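Local coordinates for major capsid protein P2 (Pseudoalteromonas phage pm2, PDB 2VVF), which serves as the major capsid protein of the virion, assembling as a homotrimer whose subunits each carry two jelly-roll domains, at residues A[199-210]-A[218-226]; A[2-13]-A[127-135]. One frame throughout, in Å; residues are numbered along the deposited sequence.

The two contacts lie on opposite sides of the chain's centre, one in each jelly roll. Interaction 2 comes first along the chain and belongs to the N-terminal domain. It joins the short strand 3-6, and the loop after it, to strand 128-136. Interaction 1 lies in the C-terminal domain and sets helix 200-209 on strand 218-222 and the turn beyond. Their centres are 35 Å apart and their nearest atoms about 18 Å, so they do not touch within one subunit. In the homotrimer they do meet: the helix region of one subunit faces the strand pair of its neighbour, which makes both contacts part of the subunit interface.

Interaction 1: A[199-210]-A[218-226]; sequences KKADNDYILEQY and TYTIDFMLE
Asn-203 reaches from helix 200-209 over the ring of Tyr-219 to the backbone of Thr-220. Asn-203 CB lies 3.3 Å from Tyr-219 OH. The next atom, Asn-203 CG, sits 3.6 Å from Tyr-219 CZ. With CG anti to the backbone N (chi1 -179°), the amide extends across one ring face, and the two planes are only 14° apart. Asn-203 OD1 comes nearest Thr-220 O and Tyr-219 OH. At the tip, Asn-203 ND2 donates to Thr-220 O at 2.9 Å. This bond is nearly straight, 168° at the hydrogen, and the acceptor lies in the amide plane. The stack and the bond together fix the rotation of the amide. The ring is held too, because Tyr-219 OH is hydrogen-bonded to Leu-198 O.

This helix follows strand 192-199 in the C-terminal jelly roll. It packs against strand 218-222, which pairs with strand 171-178 of the other sheet.

Further along the helix, the branches of Leu-207 divide. CD1 leans on Thr-220, while Leu-207 CD2 touches Asp-222 CB at 3.8 Å and Leu-225 CD2 at 3.9 Å. Leu-225 also meets Ile-206, with Leu-225 CD1 at 3.9 Å from Ile-206 CG2. Leu-225 CB lies over a face of the Tyr-210 ring in a CH-pi contact, 3.8 Å from Tyr-210 CG and offset toward the rim. The hydroxyl of Tyr-210 is hydrogen-bonded to Arg-2 and Gln-134 of the second subunit. At the start of the helix, Asp-204 OD2 uses its syn lone pair to accept a salt bridge from Lys-200 NZ. That ammonium also comes within 3.0 Å of Thr-218 O.

Interaction 2: A[2-13]-A[127-135]; sequences RSFLNLNSIPNV and PKLSAIAQK
Ser-3 and Lys-135 form a hydrogen-bonded antiparallel pair, and Leu-5 and Ala-133 form the next one. Lys-135 N donates to Ser-3 O at 2.9 Å, and Ala-133 N donates to Leu-5 O at 2.7 Å. Each pair also has the return bond. Phe-4 with Gln-134 and Asn-6 with Ile-132 are the non-hydrogen-bonded pairs. Regular pairing stops at Leu-7, whose N makes a weak bond to Ala-131 O.

From there side chains carry the contact. Leu-7 CD1 lies 3.6 Å from Ala-133 CB, and Leu-7 CD2 lies 3.8 Å from Ala-131 CB. A water accepts from Ile-10 N and donates to Leu-129 O at 2.9 Å, linking the two backbones where they no longer pair directly. Val-13 holds the far end. Its CG1, anti to the backbone N (chi1 173°), touches both Pro-127 and Leu-129, with Val-13 CG1 at 3.6 Å from Leu-129 CD1.

On the sheet face of Phe-4 and Gln-134, Gln-134 CG lies over one face of the Phe-4 ring. Phe-4 CE1 in turn lies above the Arg-2 guanidinium. A second shell holds these groups: Arg-2 NE makes a salt bridge with Glu-30, and Gln-134 NE2 is hydrogen-bonded to Asp-33. Arg-2 NH2 and Gln-134 OE1 both bond to the hydroxyl of Tyr-210 of the third subunit, and Arg-195 of that subunit makes a cation-pi contact with Phe-4.

Strand 128-136 runs between strand 3-6 and strand 28-37 in one sheet of the N-terminal jelly roll, while Leu-7, Ile-10, Val-13 and Leu-129 pack on strands 18-23 and 114-120 of the other.

Interaction 1: A[199-210]-A[218-226]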
# COMPACT_ATOMS: atom_id res chain seq x y z
N LYS A 199 -6.17 -27.23 1.82
CA LYS A 199 -6.14 -27.36 3.27
C LYS A 199 -6.22 -25.97 3.89
O LYS A 199 -5.72 -25.00 3.32
CB LYS A 199 -4.86 -28.05 3.72
CG LYS A 199 -5.08 -29.34 4.49
CD LYS A 199 -3.87 -30.25 4.38
CE LYS A 199 -3.61 -30.65 2.93
NZ LYS A 199 -2.72 -31.84 2.82
N LYS A 200 -6.85 -25.87 5.06
CA LYS A 200 -7.00 -24.59 5.75
C LYS A 200 -5.68 -23.83 5.85
O LYS A 200 -5.62 -22.64 5.55
CB LYS A 200 -7.60 -24.80 7.14
CG LYS A 200 -7.56 -23.56 8.02
CD LYS A 200 -8.52 -23.68 9.19
CE LYS A 200 -8.60 -22.37 9.97
NZ LYS A 200 -9.30 -21.31 9.19
N ALA A 201 -4.63 -24.51 6.29
CA ALA A 201 -3.32 -23.88 6.43
C ALA A 201 -2.82 -23.29 5.11
O ALA A 201 -2.19 -22.23 5.10
CB ALA A 201 -2.31 -24.88 6.98
N ASP A 202 -3.11 -23.98 4.01
CA ASP A 202 -2.69 -23.53 2.69
C ASP A 202 -3.54 -22.36 2.20
O ASP A 202 -3.03 -21.40 1.62
CB ASP A 202 -2.75 -24.68 1.69
CG ASP A 202 -1.67 -25.72 1.94
OD1 ASP A 202 -0.53 -25.32 2.29
OD2 ASP A 202 -1.95 -26.92 1.80
N ASN A 203 -4.85 -22.45 2.44
CA ASN A 203 -5.77 -21.39 2.04
C ASN A 203 -5.48 -20.12 2.83
O ASN A 203 -5.45 -19.02 2.27
CB ASN A 203 -7.22 -21.83 2.28
CG ASN A 203 -8.22 -20.77 1.87
OD1 ASN A 203 -8.50 -20.59 0.69
ND2 ASN A 203 -8.78 -20.06 2.85
N ASP A 204 -5.26 -20.28 4.13
CA ASP A 204 -4.97 -19.16 5.01
C ASP A 204 -3.63 -18.49 4.68
O ASP A 204 -3.45 -17.30 4.92
CB ASP A 204 -4.99 -19.62 6.47
CG ASP A 204 -6.40 -19.95 6.95
OD1 ASP A 204 -7.33 -19.92 6.13
OD2 ASP A 204 -6.56 -20.23 8.16
N TYR A 205 -2.71 -19.27 4.12
CA TYR A 205 -1.40 -18.73 3.75
C TYR A 205 -1.55 -17.80 2.55
O TYR A 205 -0.94 -16.73 2.50
CB TYR A 205 -0.42 -19.87 3.43
CG TYR A 205 0.89 -19.40 2.83
CD1 TYR A 205 1.88 -18.83 3.62
CD2 TYR A 205 1.12 -19.51 1.46
CE1 TYR A 205 3.07 -18.39 3.07
CE2 TYR A 205 2.31 -19.08 0.91
CZ TYR A 205 3.28 -18.52 1.71
OH TYR A 205 4.47 -18.09 1.16
N ILE A 206 -2.37 -18.21 1.59
CA ILE A 206 -2.61 -17.39 0.40
C ILE A 206 -3.32 -16.10 0.79
O ILE A 206 -3.01 -15.03 0.27
CB ILE A 206 -3.39 -18.16 -0.67
CG1 ILE A 206 -2.62 -19.42 -1.09
CG2 ILE A 206 -3.64 -17.28 -1.88
CD1 ILE A 206 -3.45 -20.42 -1.87
N LEU A 207 -4.26 -16.20 1.72
CA LEU A 207 -5.00 -15.03 2.19
C LEU A 207 -4.03 -14.01 2.77
O LEU A 207 -4.02 -12.85 2.35
CB LEU A 207 -6.03 -15.44 3.25
CG LEU A 207 -7.32 -16.12 2.78
CD1 LEU A 207 -8.09 -16.65 3.98
CD2 LEU A 207 -8.17 -15.16 1.96
N GLU A 208 -3.22 -14.44 3.73
CA GLU A 208 -2.24 -13.57 4.37
C GLU A 208 -1.24 -13.05 3.35
O GLU A 208 -0.70 -11.95 3.49
CB GLU A 208 -1.50 -14.33 5.47
CG GLU A 208 -2.37 -14.77 6.63
CD GLU A 208 -1.60 -15.52 7.69
OE1 GLU A 208 -0.95 -16.53 7.35
OE2 GLU A 208 -1.63 -15.10 8.86
N GLN A 209 -0.99 -13.84 2.31
CA GLN A 209 -0.06 -13.47 1.26
C GLN A 209 -0.52 -12.21 0.53
O GLN A 209 0.27 -11.53 -0.12
CB GLN A 209 0.08 -14.62 0.26
CG GLN A 209 1.36 -14.60 -0.55
CD GLN A 209 1.34 -15.60 -1.69
OE1 GLN A 209 0.86 -15.31 -2.78
NE2 GLN A 209 1.83 -16.81 -1.42
N TYR A 210 -1.81 -11.91 0.65
CA TYR A 210 -2.38 -10.74 -0.01
C TYR A 210 -2.80 -9.63 0.95
O TYR A 210 -3.63 -8.78 0.61
CB TYR A 210 -3.52 -11.14 -0.95
CG TYR A 210 -3.04 -11.89 -2.16
CD1 TYR A 210 -2.67 -11.22 -3.32
CD2 TYR A 210 -2.89 -13.27 -2.12
CE1 TYR A 210 -2.20 -11.90 -4.42
CE2 TYR A 210 -2.41 -13.96 -3.22
CZ TYR A 210 -2.07 -13.27 -4.37
OH TYR A 210 -1.60 -13.96 -5.46
N THR A 218 -13.13 -19.54 10.67
CA THR A 218 -13.63 -19.12 9.37
C THR A 218 -12.74 -19.58 8.23
O THR A 218 -11.52 -19.45 8.29
CB THR A 218 -13.81 -17.59 9.28
OG1 THR A 218 -14.42 -17.10 10.48
CG2 THR A 218 -14.66 -17.22 8.08
N TYR A 219 -13.36 -20.08 7.16
CA TYR A 219 -12.63 -20.48 5.96
C TYR A 219 -13.07 -19.52 4.87
O TYR A 219 -14.19 -19.62 4.36
CB TYR A 219 -12.97 -21.92 5.57
CG TYR A 219 -12.04 -22.49 4.52
CD1 TYR A 219 -11.01 -23.35 4.88
CD2 TYR A 219 -12.20 -22.18 3.18
CE1 TYR A 219 -10.16 -23.88 3.93
CE2 TYR A 219 -11.36 -22.71 2.22
CZ TYR A 219 -10.34 -23.55 2.60
OH TYR A 219 -9.50 -24.08 1.64
N THR A 220 -12.21 -18.56 4.55
CA THR A 220 -12.52 -17.55 3.56
C THR A 220 -12.05 -17.89 2.15
O THR A 220 -10.88 -18.23 1.94
CB THR A 220 -12.01 -16.16 3.99
OG1 THR A 220 -12.74 -15.72 5.15
CG2 THR A 220 -12.17 -15.15 2.87
N ILE A 221 -12.96 -17.78 1.19
CA ILE A 221 -12.64 -18.01 -0.21
C ILE A 221 -12.71 -16.66 -0.91
O ILE A 221 -13.76 -16.25 -1.41
CB ILE A 221 -13.60 -19.02 -0.85
CG1 ILE A 221 -13.33 -20.43 -0.31
CG2 ILE A 221 -13.45 -19.00 -2.37
CD1 ILE A 221 -14.33 -21.46 -0.78
N ASP A 222 -11.59 -15.94 -0.88
CA ASP A 222 -11.49 -14.61 -1.47
C ASP A 222 -11.28 -14.68 -2.98
O ASP A 222 -10.27 -15.20 -3.45
CB ASP A 222 -10.34 -13.84 -0.82
CG ASP A 222 -10.57 -12.35 -0.81
OD1 ASP A 222 -11.18 -11.83 -1.77
OD2 ASP A 222 -10.13 -11.69 0.15
N PHE A 223 -12.24 -14.15 -3.74
CA PHE A 223 -12.15 -14.16 -5.20
C PHE A 223 -11.60 -12.83 -5.72
O PHE A 223 -11.51 -12.63 -6.93
CB PHE A 223 -13.53 -14.42 -5.82
CG PHE A 223 -14.09 -15.77 -5.51
CD1 PHE A 223 -13.48 -16.92 -6.00
CD2 PHE A 223 -15.24 -15.91 -4.75
CE1 PHE A 223 -14.01 -18.17 -5.72
CE2 PHE A 223 -15.77 -17.15 -4.47
CZ PHE A 223 -15.15 -18.29 -4.96
N MET A 224 -11.23 -11.94 -4.81
CA MET A 224 -10.69 -10.64 -5.18
C MET A 224 -9.41 -10.34 -4.41
O MET A 224 -9.19 -9.21 -3.97
CB MET A 224 -11.72 -9.54 -4.91
CG MET A 224 -12.92 -9.57 -5.84
SD MET A 224 -13.81 -8.00 -5.87
CE MET A 224 -13.89 -7.63 -4.12
N LEU A 225 -8.56 -11.35 -4.26
CA LEU A 225 -7.31 -11.21 -3.52
C LEU A 225 -6.40 -10.09 -4.06
O LEU A 225 -5.73 -9.41 -3.30
CB LEU A 225 -6.56 -12.54 -3.48
CG LEU A 225 -7.12 -13.59 -2.51
CD1 LEU A 225 -6.57 -14.97 -2.83
CD2 LEU A 225 -6.82 -13.20 -1.07
N GLU A 226 -6.40 -9.91 -5.38
CA GLU A 226 -5.59 -8.88 -6.01
C GLU A 226 -6.25 -7.51 -5.98
O GLU A 226 -5.62 -6.49 -6.27
CB GLU A 226 -5.29 -9.25 -7.46
CG GLU A 226 -4.38 -10.45 -7.64
CD GLU A 226 -4.13 -10.77 -9.09
OE1 GLU A 226 -5.06 -11.27 -9.76
OE2 GLU A 226 -3.03 -10.47 -9.59

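Interaction 2: A[2-13]-A[127-135]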
# COMPACT_ATOMS: atom_id res chain seq x y z
N ARG A 2 -14.93 16.40 -0.11
CA ARG A 2 -15.86 15.56 0.64
C ARG A 2 -16.41 16.35 1.82
O ARG A 2 -15.85 17.37 2.21
CB ARG A 2 -15.15 14.31 1.16
CG ARG A 2 -14.75 13.31 0.08
CD ARG A 2 -13.50 12.55 0.48
NE ARG A 2 -13.81 11.23 1.03
CZ ARG A 2 -13.16 10.67 2.05
NH1 ARG A 2 -12.18 11.31 2.65
NH2 ARG A 2 -13.51 9.46 2.47
N SER A 3 -17.50 15.86 2.39
CA SER A 3 -18.11 16.50 3.54
C SER A 3 -18.24 15.51 4.68
O SER A 3 -18.75 14.40 4.50
CB SER A 3 -19.49 17.07 3.18
OG SER A 3 -20.13 16.28 2.19
N PHE A 4 -17.75 15.90 5.85
CA PHE A 4 -17.83 15.07 7.04
C PHE A 4 -18.93 15.63 7.93
O PHE A 4 -18.83 16.77 8.40
CB PHE A 4 -16.49 15.06 7.78
CG PHE A 4 -15.39 14.38 7.02
CD1 PHE A 4 -15.59 13.95 5.72
CD2 PHE A 4 -14.16 14.16 7.61
CE1 PHE A 4 -14.58 13.32 5.02
CE2 PHE A 4 -13.14 13.53 6.92
CZ PHE A 4 -13.36 13.11 5.62
N LEU A 5 -20.00 14.86 8.11
CA LEU A 5 -21.14 15.32 8.89
C LEU A 5 -21.45 14.47 10.11
O LEU A 5 -21.34 13.24 10.09
CB LEU A 5 -22.39 15.36 8.00
CG LEU A 5 -22.78 16.69 7.37
CD1 LEU A 5 -21.56 17.39 6.78
CD2 LEU A 5 -23.83 16.47 6.30
N ASN A 6 -21.89 15.14 11.17
CA ASN A 6 -22.30 14.46 12.39
C ASN A 6 -23.78 14.15 12.20
O ASN A 6 -24.63 15.02 12.33
CB ASN A 6 -22.13 15.39 13.60
CG ASN A 6 -20.75 15.26 14.24
OD1 ASN A 6 -20.31 14.16 14.56
ND2 ASN A 6 -20.09 16.39 14.44
N LEU A 7 -24.07 12.90 11.82
CA LEU A 7 -25.45 12.49 11.57
C LEU A 7 -26.39 12.85 12.72
O LEU A 7 -25.96 12.99 13.86
CB LEU A 7 -25.51 10.98 11.29
CG LEU A 7 -25.63 10.57 9.82
CD1 LEU A 7 -25.17 11.69 8.90
CD2 LEU A 7 -24.86 9.29 9.55
N ASN A 8 -27.67 13.00 12.39
CA ASN A 8 -28.67 13.33 13.40
C ASN A 8 -28.67 12.28 14.50
O ASN A 8 -28.26 11.14 14.27
CB ASN A 8 -30.06 13.42 12.76
CG ASN A 8 -30.33 14.77 12.13
OD1 ASN A 8 -29.63 15.75 12.41
ND2 ASN A 8 -31.33 14.84 11.26
N SER A 9 -29.12 12.67 15.68
CA SER A 9 -29.15 11.76 16.82
C SER A 9 -30.00 10.52 16.52
O SER A 9 -31.06 10.62 15.91
CB SER A 9 -29.68 12.48 18.06
OG SER A 9 -30.37 11.59 18.91
N ILE A 10 -29.52 9.36 16.95
CA ILE A 10 -30.25 8.11 16.75
C ILE A 10 -31.38 8.04 17.77
O ILE A 10 -31.15 8.09 18.98
CB ILE A 10 -29.32 6.88 16.83
CG1 ILE A 10 -28.23 6.96 15.76
CG2 ILE A 10 -30.12 5.59 16.66
CD1 ILE A 10 -27.18 5.88 15.86
N PRO A 11 -32.61 7.95 17.28
CA PRO A 11 -33.79 7.93 18.14
C PRO A 11 -33.96 6.67 18.98
O PRO A 11 -33.77 5.55 18.51
CB PRO A 11 -34.95 8.05 17.15
CG PRO A 11 -34.36 8.68 15.93
CD PRO A 11 -32.96 8.16 15.86
N ASN A 12 -34.34 6.88 20.24
CA ASN A 12 -34.62 5.80 21.18
C ASN A 12 -33.55 4.73 21.32
O ASN A 12 -33.81 3.55 21.08
CB ASN A 12 -35.97 5.16 20.87
CG ASN A 12 -37.01 6.18 20.44
OD1 ASN A 12 -37.29 7.13 21.17
ND2 ASN A 12 -37.55 6.00 19.24
N VAL A 13 -32.35 5.13 21.74
CA VAL A 13 -31.27 4.18 21.95
C VAL A 13 -31.33 3.63 23.37
O VAL A 13 -30.90 4.28 24.32
CB VAL A 13 -29.89 4.80 21.64
CG1 VAL A 13 -28.78 3.84 22.02
CG2 VAL A 13 -29.80 5.18 20.17
N PRO A 127 -26.55 1.43 26.49
CA PRO A 127 -26.30 1.77 25.09
C PRO A 127 -26.26 3.25 24.76
O PRO A 127 -27.13 4.03 25.17
CB PRO A 127 -27.47 1.09 24.36
CG PRO A 127 -28.53 0.96 25.38
CD PRO A 127 -27.82 0.72 26.68
N LYS A 128 -25.24 3.63 23.99
CA LYS A 128 -25.05 5.00 23.53
C LYS A 128 -24.48 4.91 22.12
O LYS A 128 -23.38 4.40 21.93
CB LYS A 128 -24.08 5.75 24.45
CG LYS A 128 -24.74 6.69 25.44
CD LYS A 128 -23.89 6.88 26.68
CE LYS A 128 -24.74 7.23 27.89
NZ LYS A 128 -23.94 7.88 28.96
N LEU A 129 -25.23 5.37 21.14
CA LEU A 129 -24.79 5.29 19.75
C LEU A 129 -24.95 6.59 18.97
O LEU A 129 -26.00 7.24 19.03
CB LEU A 129 -25.50 4.15 19.02
CG LEU A 129 -25.49 2.78 19.71
CD1 LEU A 129 -26.85 2.11 19.58
CD2 LEU A 129 -24.40 1.90 19.13
N SER A 130 -23.92 6.94 18.22
CA SER A 130 -23.92 8.13 17.38
C SER A 130 -23.25 7.77 16.06
O SER A 130 -22.50 6.80 15.99
CB SER A 130 -23.17 9.28 18.06
OG SER A 130 -21.88 8.87 18.45
N ALA A 131 -23.52 8.55 15.02
CA ALA A 131 -22.94 8.26 13.71
C ALA A 131 -22.42 9.50 12.99
O ALA A 131 -22.98 10.59 13.11
CB ALA A 131 -23.95 7.52 12.84
N ILE A 132 -21.35 9.30 12.23
CA ILE A 132 -20.74 10.36 11.44
C ILE A 132 -20.68 9.87 10.00
O ILE A 132 -20.41 8.70 9.75
CB ILE A 132 -19.33 10.71 11.96
CG1 ILE A 132 -19.43 11.59 13.21
CG2 ILE A 132 -18.52 11.41 10.87
CD1 ILE A 132 -18.10 11.79 13.92
N ALA A 133 -20.96 10.76 9.06
CA ALA A 133 -20.96 10.38 7.65
C ALA A 133 -19.90 11.08 6.81
O ALA A 133 -19.76 12.30 6.85
CB ALA A 133 -22.34 10.60 7.05
N GLN A 134 -19.17 10.29 6.04
CA GLN A 134 -18.18 10.81 5.11
C GLN A 134 -18.85 10.73 3.74
O GLN A 134 -18.93 9.66 3.14
CB GLN A 134 -16.91 9.95 5.12
CG GLN A 134 -16.29 9.78 6.50
CD GLN A 134 -15.00 8.99 6.45
OE1 GLN A 134 -14.26 9.05 5.46
NE2 GLN A 134 -14.73 8.23 7.50
N LYS A 135 -19.40 11.85 3.29
CA LYS A 135 -20.15 11.88 2.04
C LYS A 135 -19.45 12.57 0.88
O LYS A 135 -18.43 13.24 1.05
CB LYS A 135 -21.53 12.49 2.26
CG LYS A 135 -22.12 12.24 3.64
CD LYS A 135 -23.29 13.17 3.92
CE LYS A 135 -24.24 13.22 2.74
NZ LYS A 135 -25.39 14.14 2.98
O HOH W 1 -26.76 10.02 18.60